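Local coordinates for Ras-associated and pleckstrin homology domains-containing protein 1 (Homo sapiens, PDB 4GMV), which mediates localized membrane signals, is implicated in regulating lamellipodial dynamics and, by binding EVL and VASP, directs these proteins to the leading edge of the cell, at residues L82-I87 against N210-Q215; S42-M47 against D63-G68. One frame throughout, in Å; residues are numbered along the deposited sequence.

Overall arrangement
Two ways in which a chain can fold back on itself appear here, one local and one spanning domains. From the N terminus, the chain runs through helix 16-25 and strand 31-38, then closes its first loop at contact 2, where strand 43-49 meets the end of helix 54-64; 15 residues separate 42-47 from 63-68. Contact 1 opens later, on strand 84-87 of the Ras-associating domain, and closes against strand 210-214 of the PH domain, with 122 residues between its two segments. The two loops therefore follow one another in series. The contact centres lie about 24 Å apart, with nearest atoms about 14 Å apart: contact 2 is internal to the Ras-associating domain, whereas contact 1 joins it to the PH domain.

Contact 1 of 2, residues L82-I87 against N210-Q215; sequences LQMERI and NVYYGQ
R86 and Y212 carry the tight half of this contact, in which the aliphatic part of an arginine lies on an aromatic ring. R86 CD stands over one face of the Y212 ring, 4.0 Å from its centroid, a CH-pi contact. With chi1 at 83°, CG of R86 is set between the backbone N and carbonyl carbon, and the extended chain crosses over the ring, CG and CD on its face, to a guanidinium almost perpendicular to the ring. One face of that guanidinium is stacked by the N210 amide, the planes 24° apart, with N210 CG 3.5 Å from R86 CZ. A water at the guanidinium edge accepts a hydrogen bond from R86 NE and also binds Y212 OH, while a salt bridge to E92 holds NH1. M84 adds a Met-aromatic contact, SD lying obliquely 4.2 Å from the Y212 centroid.

These side chains pack beside a short antiparallel ladder of two bridges between two domains: strand 84-87 of the Ras-associating domain pairs with strand 210-214 of the PH domain. E85 and Y213 form the hydrogen-bonded pair, with E85 N to Y213 O at 2.9 Å and Y213 N to E85 O at 2.6 Å. M84 and G214 form the adjoining non-hydrogen-bonded pair.

Toward Q83 and Q215 the contact opens to solvent, though Q215 still lies close along the Q83 main chain, its OE1 3.2 Å from Q83 C. Q215 N donates to Q83 O at 2.8 Å, just beyond the paired strands, but both side chains are partly exposed. The Q215 amide reaches across toward E85, its NE2 coming 3.2 Å from E85 CG, at about a right angle to the glutamate chain. On this more open side, E85 OE2 only skirts the Y213 ring and has a long, weak ion pair with R114.

Contact 2 of 2, residues S42-M47 against D63-G68; sequences SSKTMM and DKSHCG
K64 and K44 reach toward each other tip to tip, a worked example of two long basic side chains bridging a gap that their backbones leave wide. The nearest CA atoms of the segments, those of M46 and K64, are still 9.6 Å apart, and the buried surface amounts to only 168 Å².

Along the second segment, D63 belongs to the helix and K64 is the first residue to touch the strand. Its CG is anti to the backbone N (chi1 -159°), which sends the chain off the helix, and a bend at chi3 then brings NZ to the strand backbone. There K64 NZ lies 3.2 Å from T45 O and 3.4 Å from M46 CB, so the ammonium group sits against both the main chain and the root of a buried methionine. The end of K44 meets it, CE 3.6 Å from K64 NZ. The two NZ atoms, of K44 and K64, are 4.1 Å apart; such proximity of like charges would be expected to be somewhat unfavourable.

S65, the first residue to depart from helical backbone angles, faces the tip of K44: S65 OG is 3.3 Å from K44 NZ, but the angle is poor for a hydrogen bond. The hydroxyl instead bonds to L61 O in the last turn of its own helix. Beyond it the chain, modelled with a cis peptide between H66 and C67, continues to G68, whose carbonyl is hydrogen-bonded to W73 NE1.

The contact thus lies at the surface of the ubiquitin-like Ras-associating domain, where edge strand 43-49 pairs with strand 31-38 and K44 and M46 pack on L61 of helix 54-64.

Contact 1 of 2, residues L82-I87 against N210-Q215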
loop_
_atom_site.group_PDB
_atom_site.type_symbol
_atom_site.label_atom_id
_atom_site.label_comp_id
_atom_site.label_asym_id
_atom_site.label_seq_id
_atom_site.Cartn_x
_atom_site.Cartn_y
_atom_site.Cartn_z
ATOM N N LEU A 82 15.333 -5.114 5.531
ATOM C CA LEU A 82 14.598 -6.268 5.039
ATOM C C LEU A 82 14.401 -6.227 3.519
ATOM O O LEU A 82 13.706 -7.070 2.957
ATOM C CB LEU A 82 13.269 -6.406 5.792
ATOM C CG LEU A 82 13.351 -6.647 7.311
ATOM C CD1 LEU A 82 11.973 -6.589 7.966
ATOM C CD2 LEU A 82 14.053 -7.962 7.648
ATOM N N GLN A 83 15.052 -5.262 2.872
ATOM C CA GLN A 83 14.940 -5.021 1.433
ATOM C C GLN A 83 13.513 -5.167 0.882
ATOM O O GLN A 83 13.237 -6.015 0.027
ATOM C CB GLN A 83 15.927 -5.879 0.646
ATOM C CG GLN A 83 17.353 -5.347 0.639
ATOM C CD GLN A 83 18.289 -6.214 -0.180
ATOM O OE1 GLN A 83 17.857 -6.957 -1.068
ATOM N NE2 GLN A 83 19.579 -6.135 0.119
ATOM N N MET A 84 12.621 -4.325 1.389
ATOM C CA MET A 84 11.245 -4.294 0.941
ATOM C C MET A 84 10.669 -2.886 1.062
ATOM O O MET A 84 11.211 -2.030 1.759
ATOM C CB MET A 84 10.388 -5.326 1.709
ATOM C CG MET A 84 10.183 -5.041 3.189
ATOM S SD MET A 84 9.169 -6.289 4.026
ATOM C CE MET A 84 10.368 -7.589 4.275
ATOM N N GLU A 85 9.570 -2.646 0.367
ATOM C CA GLU A 85 8.881 -1.369 0.452
ATOM C C GLU A 85 7.382 -1.543 0.359
ATOM O O GLU A 85 6.895 -2.504 -0.255
ATOM C CB GLU A 85 9.352 -0.381 -0.621
ATOM C CG GLU A 85 10.004 -0.982 -1.852
ATOM C CD GLU A 85 9.549 -0.318 -3.129
ATOM O OE1 GLU A 85 10.395 0.301 -3.823
ATOM O OE2 GLU A 85 8.344 -0.446 -3.452
ATOM N N ARG A 86 6.653 -0.634 1.006
ATOM C CA ARG A 86 5.246 -0.469 0.707
ATOM C C ARG A 86 4.889 0.996 0.578
ATOM O O ARG A 86 5.369 1.857 1.333
ATOM C CB ARG A 86 4.345 -1.185 1.712
ATOM C CG ARG A 86 4.054 -0.429 2.979
ATOM C CD ARG A 86 2.912 -1.103 3.693
ATOM N NE ARG A 86 2.576 -0.355 4.902
ATOM C CZ ARG A 86 1.486 0.380 5.017
ATOM N NH1 ARG A 86 0.609 0.421 4.018
ATOM N NH2 ARG A 86 1.255 1.047 6.145
ATOM N N ILE A 87 4.076 1.256 -0.438
ATOM C CA ILE A 87 3.530 2.567 -0.741
ATOM C C ILE A 87 2.387 2.751 0.256
ATOM O O ILE A 87 1.418 2.031 0.164
ATOM C CB ILE A 87 2.946 2.570 -2.172
ATOM C CG1 ILE A 87 4.057 2.408 -3.213
ATOM C CG2 ILE A 87 2.108 3.810 -2.408
ATOM C CD1 ILE A 87 3.586 1.983 -4.599
ATOM N N ASN A 210 0.658 -5.695 7.028
ATOM C CA ASN A 210 0.741 -4.872 5.822
ATOM C C ASN A 210 1.361 -5.699 4.731
ATOM O O ASN A 210 1.952 -6.725 5.030
ATOM C CB ASN A 210 1.642 -3.673 6.081
ATOM C CG ASN A 210 0.951 -2.558 6.843
ATOM O OD1 ASN A 210 -0.225 -2.267 6.622
ATOM N ND2 ASN A 210 1.701 -1.894 7.721
ATOM N N VAL A 211 1.292 -5.225 3.478
ATOM C CA VAL A 211 1.853 -5.926 2.342
ATOM C C VAL A 211 2.913 -5.101 1.591
ATOM O O VAL A 211 2.729 -3.929 1.302
ATOM C CB VAL A 211 0.765 -6.449 1.367
ATOM C CG1 VAL A 211 -0.295 -5.384 1.092
ATOM C CG2 VAL A 211 1.413 -6.943 0.060
ATOM N N TYR A 212 4.022 -5.756 1.273
ATOM C CA TYR A 212 5.210 -5.075 0.829
ATOM C C TYR A 212 5.688 -5.688 -0.465
ATOM O O TYR A 212 5.435 -6.850 -0.759
ATOM C CB TYR A 212 6.313 -5.191 1.889
ATOM C CG TYR A 212 5.995 -4.515 3.195
ATOM C CD1 TYR A 212 5.193 -5.142 4.149
ATOM C CD2 TYR A 212 6.497 -3.245 3.482
ATOM C CE1 TYR A 212 4.897 -4.522 5.349
ATOM C CE2 TYR A 212 6.197 -2.613 4.674
ATOM C CZ TYR A 212 5.395 -3.262 5.612
ATOM O OH TYR A 212 5.080 -2.650 6.818
ATOM N N TYR A 213 6.390 -4.901 -1.249
ATOM C CA TYR A 213 7.063 -5.448 -2.399
ATOM C C TYR A 213 8.502 -5.753 -1.991
ATOM O O TYR A 213 9.233 -4.864 -1.537
ATOM C CB TYR A 213 7.034 -4.439 -3.511
ATOM C CG TYR A 213 5.687 -4.153 -4.151
ATOM C CD1 TYR A 213 5.032 -5.110 -4.926
ATOM C CD2 TYR A 213 5.110 -2.891 -4.049
ATOM C CE1 TYR A 213 3.834 -4.821 -5.552
ATOM C CE2 TYR A 213 3.909 -2.598 -4.668
ATOM C CZ TYR A 213 3.284 -3.559 -5.418
ATOM O OH TYR A 213 2.097 -3.245 -6.036
ATOM N N GLY A 214 8.908 -7.012 -2.118
ATOM C CA GLY A 214 10.301 -7.381 -1.862
ATOM C C GLY A 214 11.189 -6.854 -2.971
ATOM O O GLY A 214 10.743 -6.757 -4.108
ATOM N N GLN A 215 12.427 -6.492 -2.629
ATOM C CA GLN A 215 13.401 -5.946 -3.574
ATOM C C GLN A 215 14.546 -6.955 -3.752
ATOM O O GLN A 215 15.222 -7.307 -2.780
ATOM C CB GLN A 215 13.987 -4.603 -3.071
ATOM C CG GLN A 215 13.015 -3.621 -2.402
ATOM C CD GLN A 215 13.716 -2.503 -1.604
ATOM O OE1 GLN A 215 14.695 -2.736 -0.885
ATOM N NE2 GLN A 215 13.202 -1.280 -1.728
HETATM O O HOH W 1 4.612 -0.049 6.729
#

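Contact 2 of 2, residues S42-M47 against D63-G68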
loop_
_atom_site.group_PDB
_atom_site.type_symbol
_atom_site.label_atom_id
_atom_site.label_comp_id
_atom_site.label_asym_id
_atom_site.label_seq_id
_atom_site.Cartn_x
_atom_site.Cartn_y
_atom_site.Cartn_z
ATOM N N SER A 42 17.757 12.880 -3.746
ATOM C CA SER A 42 17.966 14.088 -2.960
ATOM C C SER A 42 16.906 14.103 -1.861
ATOM O O SER A 42 15.862 13.454 -1.993
ATOM C CB SER A 42 17.853 15.342 -3.831
ATOM O OG SER A 42 16.514 15.551 -4.250
ATOM N N SER A 43 17.166 14.828 -0.775
ATOM C CA SER A 43 16.202 14.900 0.318
ATOM C C SER A 43 15.908 16.323 0.798
ATOM O O SER A 43 16.517 17.289 0.355
ATOM C CB SER A 43 16.604 13.977 1.480
ATOM O OG SER A 43 17.792 14.418 2.101
ATOM N N LYS A 44 14.961 16.415 1.722
ATOM C CA LYS A 44 14.322 17.653 2.113
ATOM C C LYS A 44 13.739 17.370 3.484
ATOM O O LYS A 44 13.350 16.233 3.776
ATOM C CB LYS A 44 13.184 17.949 1.124
ATOM C CG LYS A 44 12.684 19.388 1.069
ATOM C CD LYS A 44 11.624 19.583 -0.021
ATOM C CE LYS A 44 10.276 18.979 0.360
ATOM N NZ LYS A 44 9.229 19.110 -0.699
ATOM N N THR A 45 13.678 18.382 4.337
ATOM C CA THR A 45 12.992 18.214 5.609
ATOM C C THR A 45 11.620 18.859 5.515
ATOM O O THR A 45 11.398 19.699 4.652
ATOM C CB THR A 45 13.798 18.779 6.796
ATOM O OG1 THR A 45 14.053 20.170 6.594
ATOM C CG2 THR A 45 15.118 18.044 6.928
ATOM N N MET A 46 10.689 18.428 6.362
ATOM C CA MET A 46 9.390 19.080 6.450
ATOM C C MET A 46 8.720 18.814 7.785
ATOM O O MET A 46 8.986 17.809 8.445
ATOM C CB MET A 46 8.463 18.675 5.291
ATOM C CG MET A 46 7.803 17.314 5.434
ATOM S SD MET A 46 6.615 16.921 4.133
ATOM C CE MET A 46 5.285 18.090 4.445
ATOM N N MET A 47 7.842 19.731 8.164
ATOM C CA MET A 47 7.105 19.615 9.399
ATOM C C MET A 47 5.812 18.847 9.186
ATOM O O MET A 47 5.080 19.083 8.224
ATOM C CB MET A 47 6.809 21.000 9.969
ATOM C CG MET A 47 6.392 20.988 11.428
ATOM S SD MET A 47 6.543 22.612 12.187
ATOM C CE MET A 47 8.284 22.632 12.612
ATOM N N ASP A 63 1.958 21.163 -2.292
ATOM C CA ASP A 63 1.859 22.629 -2.193
ATOM C C ASP A 63 3.231 23.292 -2.222
ATOM O O ASP A 63 3.459 24.217 -2.999
ATOM C CB ASP A 63 1.090 23.062 -0.935
ATOM C CG ASP A 63 -0.423 22.862 -1.062
ATOM O OD1 ASP A 63 -0.974 23.013 -2.177
ATOM O OD2 ASP A 63 -1.069 22.560 -0.032
ATOM N N LYS A 64 4.138 22.799 -1.377
ATOM C CA LYS A 64 5.502 23.325 -1.266
ATOM C C LYS A 64 6.360 23.098 -2.520
ATOM O O LYS A 64 7.157 23.964 -2.888
ATOM C CB LYS A 64 6.206 22.720 -0.047
ATOM C CG LYS A 64 7.389 23.532 0.462
ATOM C CD LYS A 64 8.451 22.643 1.096
ATOM C CE LYS A 64 7.996 22.035 2.413
ATOM N NZ LYS A 64 9.023 21.091 2.930
ATOM N N SER A 65 6.202 21.937 -3.161
ATOM C CA SER A 65 6.967 21.589 -4.371
ATOM C C SER A 65 6.445 22.327 -5.615
ATOM O O SER A 65 5.520 23.142 -5.516
ATOM C CB SER A 65 6.962 20.070 -4.601
ATOM O OG SER A 65 7.460 19.364 -3.472
ATOM N N HIS A 66 7.033 22.029 -6.778
ATOM C CA HIS A 66 6.682 22.694 -8.052
ATOM C C HIS A 66 5.199 22.953 -8.265
ATOM O O HIS A 66 4.827 24.110 -8.468
ATOM C CB HIS A 66 7.310 21.976 -9.258
ATOM C CG HIS A 66 7.330 22.806 -10.529
ATOM N ND1 HIS A 66 6.320 22.792 -11.423
ATOM C CD2 HIS A 66 8.290 23.685 -11.036
ATOM C CE1 HIS A 66 6.616 23.619 -12.448
ATOM N NE2 HIS A 66 7.821 24.165 -12.210
ATOM N N CYS A 67 4.327 21.934 -8.228
ATOM C CA CYS A 67 4.660 20.510 -8.065
ATOM C C CYS A 67 4.277 19.696 -9.307
ATOM O O CYS A 67 5.141 19.086 -9.949
ATOM C CB CYS A 67 3.968 19.938 -6.824
ATOM S SG CYS A 67 4.191 18.161 -6.546
ATOM N N GLY A 68 2.985 19.700 -9.641
ATOM C CA GLY A 68 2.462 18.946 -10.785
ATOM C C GLY A 68 1.286 18.063 -10.399
ATOM O O GLY A 68 1.369 17.277 -9.448
#